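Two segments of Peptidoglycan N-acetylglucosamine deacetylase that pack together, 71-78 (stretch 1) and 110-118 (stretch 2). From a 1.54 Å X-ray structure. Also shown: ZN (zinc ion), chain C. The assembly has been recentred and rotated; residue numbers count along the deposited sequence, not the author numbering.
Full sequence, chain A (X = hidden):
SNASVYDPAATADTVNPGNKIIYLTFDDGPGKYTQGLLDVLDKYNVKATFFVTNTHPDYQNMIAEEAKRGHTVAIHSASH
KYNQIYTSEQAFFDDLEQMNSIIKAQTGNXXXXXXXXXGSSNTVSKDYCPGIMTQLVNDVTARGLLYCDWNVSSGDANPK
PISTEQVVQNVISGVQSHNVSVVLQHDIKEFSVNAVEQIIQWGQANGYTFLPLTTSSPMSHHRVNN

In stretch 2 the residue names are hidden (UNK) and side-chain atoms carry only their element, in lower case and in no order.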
ATOM      1  N   HIS A  71       7.686  10.333  -1.486  1.00 12.11           N
ATOM      2  CA  HIS A  71       6.957   9.112  -1.085  1.00 11.72           C
ATOM      3  C   HIS A  71       7.310   7.941  -1.975  1.00 11.91           C
ATOM      4  O   HIS A  71       7.840   8.124  -3.063  1.00 12.81           O
ATOM      5  CB  HIS A  71       5.451   9.355  -1.148  1.00 11.65           C
ATOM      6  CG  HIS A  71       5.054  10.531  -0.340  1.00 12.21           C
ATOM      7  ND1 HIS A  71       5.160  10.532   1.035  1.00 12.60           N
ATOM      8  CD2 HIS A  71       4.652  11.773  -0.698  1.00 12.59           C
ATOM      9  CE1 HIS A  71       4.844  11.728   1.494  1.00 13.45           C
ATOM     10  NE2 HIS A  71       4.509  12.495   0.463  1.00 13.17           N
ATOM     11  N   THR A  72       7.057   6.727  -1.478  1.00 11.04           N
ATOM     12  CA  THR A  72       7.221   5.543  -2.303  1.00 10.67           C
ATOM     13  C   THR A  72       5.972   5.328  -3.147  1.00 11.74           C
ATOM     14  O   THR A  72       4.859   5.332  -2.630  1.00 10.89           O
ATOM     15  CB  THR A  72       7.481   4.318  -1.418  1.00 10.90           C
ATOM     16  OG1 THR A  72       8.768   4.526  -0.774  1.00 12.42           O
ATOM     17  CG2 THR A  72       7.455   3.020  -2.268  1.00 10.32           C
ATOM     18  N   VAL A  73       6.175   5.162  -4.448  1.00 10.33           N
ATOM     19  CA  VAL A  73       5.085   4.853  -5.352  1.00 10.03           C
ATOM     20  C   VAL A  73       5.198   3.391  -5.750  1.00 10.14           C
ATOM     21  O   VAL A  73       6.252   2.947  -6.274  1.00 11.40           O
ATOM     22  CB  VAL A  73       5.144   5.777  -6.596  1.00 11.29           C
ATOM     23  CG1 VAL A  73       4.095   5.305  -7.654  1.00 13.67           C
ATOM     24  CG2 VAL A  73       4.864   7.187  -6.158  1.00 13.49           C
ATOM     25  N   ALA A  74       4.155   2.632  -5.419  1.00 10.76           N
ATOM     26  CA  ALA A  74       4.145   1.184  -5.611  1.00 10.55           C
ATOM     27  C   ALA A  74       2.879   0.780  -6.404  1.00 11.08           C
ATOM     28  O   ALA A  74       1.945   1.559  -6.558  1.00 10.41           O
ATOM     29  CB  ALA A  74       4.190   0.483  -4.259  1.00 10.52           C
ATOM     30  N   ILE A  75       2.850  -0.451  -6.909  1.00 10.09           N
ATOM     31  CA  ILE A  75       1.716  -0.897  -7.714  1.00 10.54           C
ATOM     32  C   ILE A  75       0.620  -1.533  -6.901  1.00 12.09           C
ATOM     33  O   ILE A  75       0.937  -2.339  -6.051  1.00 10.55           O
ATOM     34  CB  ILE A  75       2.203  -1.925  -8.749  1.00  9.25           C
ATOM     35  CG1 ILE A  75       3.158  -1.241  -9.724  1.00 10.55           C
ATOM     36  CG2 ILE A  75       0.985  -2.508  -9.534  1.00 12.37           C
ATOM     37  CD1 ILE A  75       3.883  -2.204 -10.725  1.00 12.75           C
ATOM     38  N   HIS A  76      -0.652  -1.166  -7.154  1.00 10.55           N
ATOM     39  CA  HIS A  76      -1.794  -1.930  -6.619  1.00  9.65           C
ATOM     40  C   HIS A  76      -2.425  -2.676  -7.802  1.00 12.26           C
ATOM     41  O   HIS A  76      -2.335  -3.906  -7.907  1.00 12.76           O
ATOM     42  CB  HIS A  76      -2.766  -0.991  -5.901  1.00  9.98           C
ATOM     43  CG  HIS A  76      -3.798  -1.662  -5.028  1.00 11.69           C
ATOM     44  ND1 HIS A  76      -3.551  -2.816  -4.302  1.00 10.81           N
ATOM     45  CD2 HIS A  76      -5.068  -1.288  -4.746  1.00 12.77           C
ATOM     46  CE1 HIS A  76      -4.661  -3.129  -3.626  1.00 10.39           C
ATOM     47  NE2 HIS A  76      -5.596  -2.230  -3.889  1.00 10.87           N
ATOM     48  N   SER A  77      -2.965  -1.918  -8.741  1.00 10.03           N
ATOM     49  CA  SER A  77      -3.545  -2.518  -9.951  1.00 10.85           C
ATOM     50  C   SER A  77      -4.021  -1.423 -10.893  1.00 11.75           C
ATOM     51  O   SER A  77      -4.528  -0.416 -10.439  1.00 12.70           O
ATOM     52  CB  SER A  77      -4.736  -3.428  -9.571  1.00 12.54           C
ATOM     53  OG  SER A  77      -5.464  -3.775 -10.743  1.00 12.44           O
ATOM     54  N   ALA A  78      -3.843  -1.595 -12.194  1.00 11.22           N
ATOM     55  CA  ALA A  78      -4.350  -0.555 -13.084  1.00 11.92           C
ATOM     56  C   ALA A  78      -5.867  -0.507 -13.035  1.00 12.57           C
ATOM     57  O   ALA A  78      -6.454   0.567 -12.857  1.00 13.04           O
ATOM     58  CB  ALA A  78      -3.840  -0.776 -14.558  1.00 12.35           C
ATOM     59  N   UNK A 110      10.581   2.755 -12.753  1.00 17.86           N
ATOM     60  CA  UNK A 110       9.711   1.593 -12.540  1.00 18.28           C
ATOM     61  C   UNK A 110       9.424   1.396 -11.073  1.00 18.00           C
ATOM     62  O   UNK A 110      10.227   1.751 -10.220  1.00 20.45           O
ATOM     63  o   UNK A 110       9.691   0.484 -15.305  1.00 23.87           O
ATOM     64  o   UNK A 110      11.844   0.353 -14.856  1.00 32.16           O
ATOM     65  c   UNK A 110      10.354   0.320 -13.058  1.00 19.28           C
ATOM     66  c   UNK A 110      10.648   0.385 -14.509  1.00 24.74           C
ATOM     67  N   UNK A 111       8.309   0.740 -10.791  1.00 14.02           N
ATOM     68  CA  UNK A 111       7.981   0.362  -9.416  1.00 12.21           C
ATOM     69  C   UNK A 111       8.787  -0.833  -9.001  1.00 13.66           C
ATOM     70  O   UNK A 111       9.155  -1.659  -9.856  1.00 15.89           O
ATOM     71  c   UNK A 111       6.470   0.042  -9.272  1.00 13.54           C
ATOM     72  N   UNK A 112       9.067  -0.947  -7.702  1.00 11.99           N
ATOM     73  CA  UNK A 112       9.762  -2.100  -7.119  1.00 10.64           C
ATOM     74  C   UNK A 112       8.926  -2.973  -6.180  1.00 10.27           C
ATOM     75  O   UNK A 112       9.319  -4.095  -5.884  1.00 12.33           O
ATOM     76  o   UNK A 112      11.951  -0.992  -7.162  1.00 21.97           O
ATOM     77  c   UNK A 112      10.986  -1.629  -6.315  1.00 15.27           C
ATOM     78  N   UNK A 113       7.818  -2.420  -5.702  1.00 10.00           N
ATOM     79  CA  UNK A 113       6.993  -3.014  -4.662  1.00  9.64           C
ATOM     80  C   UNK A 113       5.561  -3.002  -5.158  1.00 12.00           C
ATOM     81  O   UNK A 113       5.154  -2.062  -5.850  1.00 11.50           O
ATOM     82  c   UNK A 113       7.084  -2.206  -3.314  1.00 10.43           C
ATOM     83  c   UNK A 113       8.754  -1.091  -1.640  1.00 18.60           C
ATOM     84  c   UNK A 113       6.331  -2.977  -2.164  1.00 12.05           C
ATOM     85  c   UNK A 113       8.551  -1.965  -2.933  1.00 11.60           C
ATOM     86  N   UNK A 114       4.822  -4.055  -4.824  1.00  9.18           N
ATOM     87  CA  UNK A 114       3.398  -4.128  -5.138  1.00 10.35           C
ATOM     88  C   UNK A 114       2.585  -4.502  -3.917  1.00  9.88           C
ATOM     89  O   UNK A 114       3.125  -4.985  -2.897  1.00  9.20           O
ATOM     90  c   UNK A 114       4.081  -4.987  -7.425  1.00 11.78           C
ATOM     91  c   UNK A 114       3.171  -6.593  -5.761  1.00 11.13           C
ATOM     92  c   UNK A 114       2.589  -7.621  -6.779  1.00 13.68           C
ATOM     93  c   UNK A 114       3.098  -5.150  -6.291  1.00  9.57           C
ATOM     94  N   UNK A 115       1.270  -4.276  -3.985  1.00  9.60           N
ATOM     95  CA  UNK A 115       0.343  -4.852  -3.014  1.00  9.20           C
ATOM     96  C   UNK A 115      -0.762  -5.502  -3.816  1.00 12.82           C
ATOM     97  O   UNK A 115      -1.462  -4.823  -4.572  1.00  9.71           O
ATOM     98  c   UNK A 115      -1.725  -3.406  -0.075  1.00 13.97           C
ATOM     99  n   UNK A 115      -0.682  -3.281   0.937  1.00 12.25           N
ATOM    100  n   UNK A 115       0.392  -2.136   2.679  1.00 13.02           N
ATOM    101  c   UNK A 115      -0.546  -2.186   1.712  1.00 12.15           C
ATOM    102  c   UNK A 115      -0.224  -3.803  -2.071  1.00 10.09           C
ATOM    103  n   UNK A 115      -1.361  -1.138   1.534  1.00 12.17           N
ATOM    104  c   UNK A 115      -1.345  -4.424  -1.141  1.00 10.47           C
ATOM    105  N   UNK A 116      -0.948  -6.800  -3.630  1.00  9.29           N
ATOM    106  CA  UNK A 116      -2.011  -7.494  -4.328  1.00  9.41           C
ATOM    107  C   UNK A 116      -3.370  -6.954  -3.918  1.00 10.37           C
ATOM    108  O   UNK A 116      -3.606  -6.760  -2.718  1.00 12.30           O
ATOM    109  c   UNK A 116      -0.831  -9.732  -4.525  1.00  9.78           C
ATOM    110  c   UNK A 116       0.294 -10.901  -6.372  1.00 10.66           C
ATOM    111  c   UNK A 116      -0.780 -10.145  -5.870  1.00 10.60           C
ATOM    112  c   UNK A 116      -1.990  -8.982  -3.979  1.00  9.89           C
ATOM    113  c   UNK A 116       0.251 -10.048  -3.694  1.00 10.20           C
ATOM    114  c   UNK A 116       1.365 -10.797  -4.207  1.00 11.05           C
ATOM    115  c   UNK A 116       1.395 -11.218  -5.546  1.00 10.91           C
ATOM    116  N   UNK A 117      -4.284  -6.741  -4.887  1.00 11.18           N
ATOM    117  CA  UNK A 117      -5.648  -6.389  -4.500  1.00 13.37           C
ATOM    118  C   UNK A 117      -6.265  -7.498  -3.644  1.00 11.93           C
ATOM    119  O   UNK A 117      -6.203  -8.682  -3.973  1.00 12.72           O
ATOM    120  c   UNK A 117      -6.349  -6.202  -5.865  1.00 14.56           C
ATOM    121  c   UNK A 117      -4.032  -6.526  -6.348  1.00 12.06           C
ATOM    122  c   UNK A 117      -5.204  -5.650  -6.754  1.00 13.49           C
ATOM    123  N   UNK A 118      -6.803  -7.093  -2.496  1.00 11.26           N
ATOM    124  CA  UNK A 118      -7.357  -8.008  -1.512  1.00 13.58           C
ATOM    125  C   UNK A 118      -6.294  -8.560  -0.560  1.00 12.62           C
ATOM    126  O   UNK A 118      -6.619  -9.330   0.356  1.00 13.17           O
TER
HETATM  127 ZN    ZN C 502      -7.585  -2.020  -3.247  0.80 13.50          ZN
HETATM  128  O   HOH W   1       7.926   0.765  -5.689  1.00 10.76           O
HETATM  129  O   HOH W   2      -7.794  -4.148  -2.871  1.00 12.78           O
HETATM  130  O   HOH W   3      -7.005  -1.856  -1.279  1.00 11.73           O
HETATM  131  O   HOH W   4      -9.533  -1.818  -2.455  1.00 12.36           O

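Position 110 carries two carbons, the second holding two oxygens: a short carboxylate. CA-to-CB points away from stretch 1, nothing there is touched, and one oxygen is hydrogen-bonded elsewhere in the structure. This is Asp 110.

Position 111 has one side-chain carbon, and CA-to-CB points toward stretch 1. CB at 111 lies 3.6 Å from Ile 75 CG1, so the methyl and the longer arm of the isoleucine pack closely. One carbon and no more makes it Ala 111.

Position 112 shows one carbon followed by one oxygen; CA-to-CB points away, and the side chain is out of contact. That is Ser 112. Its backbone does more than its side chain: water 1 accepts from Ser 112 N at 2.9 Å and donates to Val 73 O at 2.8 Å, joining the stretches where no direct bond does.

Position 113 has four carbons, forked at the first, with one arm two carbons long, which is the isoleucine pattern. Its CB lies 4.1 Å from Ala 74 CB, and the end of the long arm approaches Thr 72. This is Ile 113, and Ile 113 CD1 is 4.4 Å from Thr 72 CG2. Ile 113 also offers its carbonyl, and Ile 75 N donates to Ile 113 O at 3.0 Å.

Position 114 repeats the four forked carbons, but its end leads away from stretch 1. The one-carbon arm remains in contact with Ile 75. This is Ile 114, with chi1 in p, whereas Ile 113 has m; Ile 114 CG2 is 3.8 Å from Ile 75 CB. Ile 114 CA sits 3.2 Å from Ile 75 O, a CA-H...O contact within the single bridge that pairs these two residues.

Position 115 runs through three carbons and a nitrogen to a carbon bearing two more nitrogens, a guanidinium. CA-to-CB points sideways and the end of the side chain leads away, while CB at 115 is 4.1 Å from His 76 ND1. This is Arg 115, with all three side-chain nitrogens hydrogen-bonded elsewhere in the structure. Its backbone serves stretch 1: Arg 115 N donates to Ile 75 O at 2.9 Å, and His 76 ND1 donates to Arg 115 O, also at 2.9 Å.

Position 116 has one carbon and then a six-carbon ring; CA-to-CB points away. It is Phe 116, whose O lies near the plane of the His 76 ring, at its edge.

Position 117 closes three carbons onto its own backbone nitrogen, and one ring carbon lies over the His 76 ring and near Ser 77 CB. This is Pro 117. Pro 117 CG is 4.3 Å from the centroid of the His 76 ring in a CH-pi contact, and 3.6 Å from Ser 77 CB.

Position 118 has no side-chain atoms, and its phi of 85° favours glycine: Gly 118.

The contact works through two backbone bonds on Ile 75 and one from the His 76 ring, with apolar packing beside them. Ile 75 uses N and O to fix the register, while small and branched apolar groups pack around it. His 76 has its ring held by Arg 115 O through ND1, with Pro 117 over one face, while His 76 NE2 binds ZN at 2.1 Å in this deacetylase.

Stretch 2 (110-118) DASIIRFPG
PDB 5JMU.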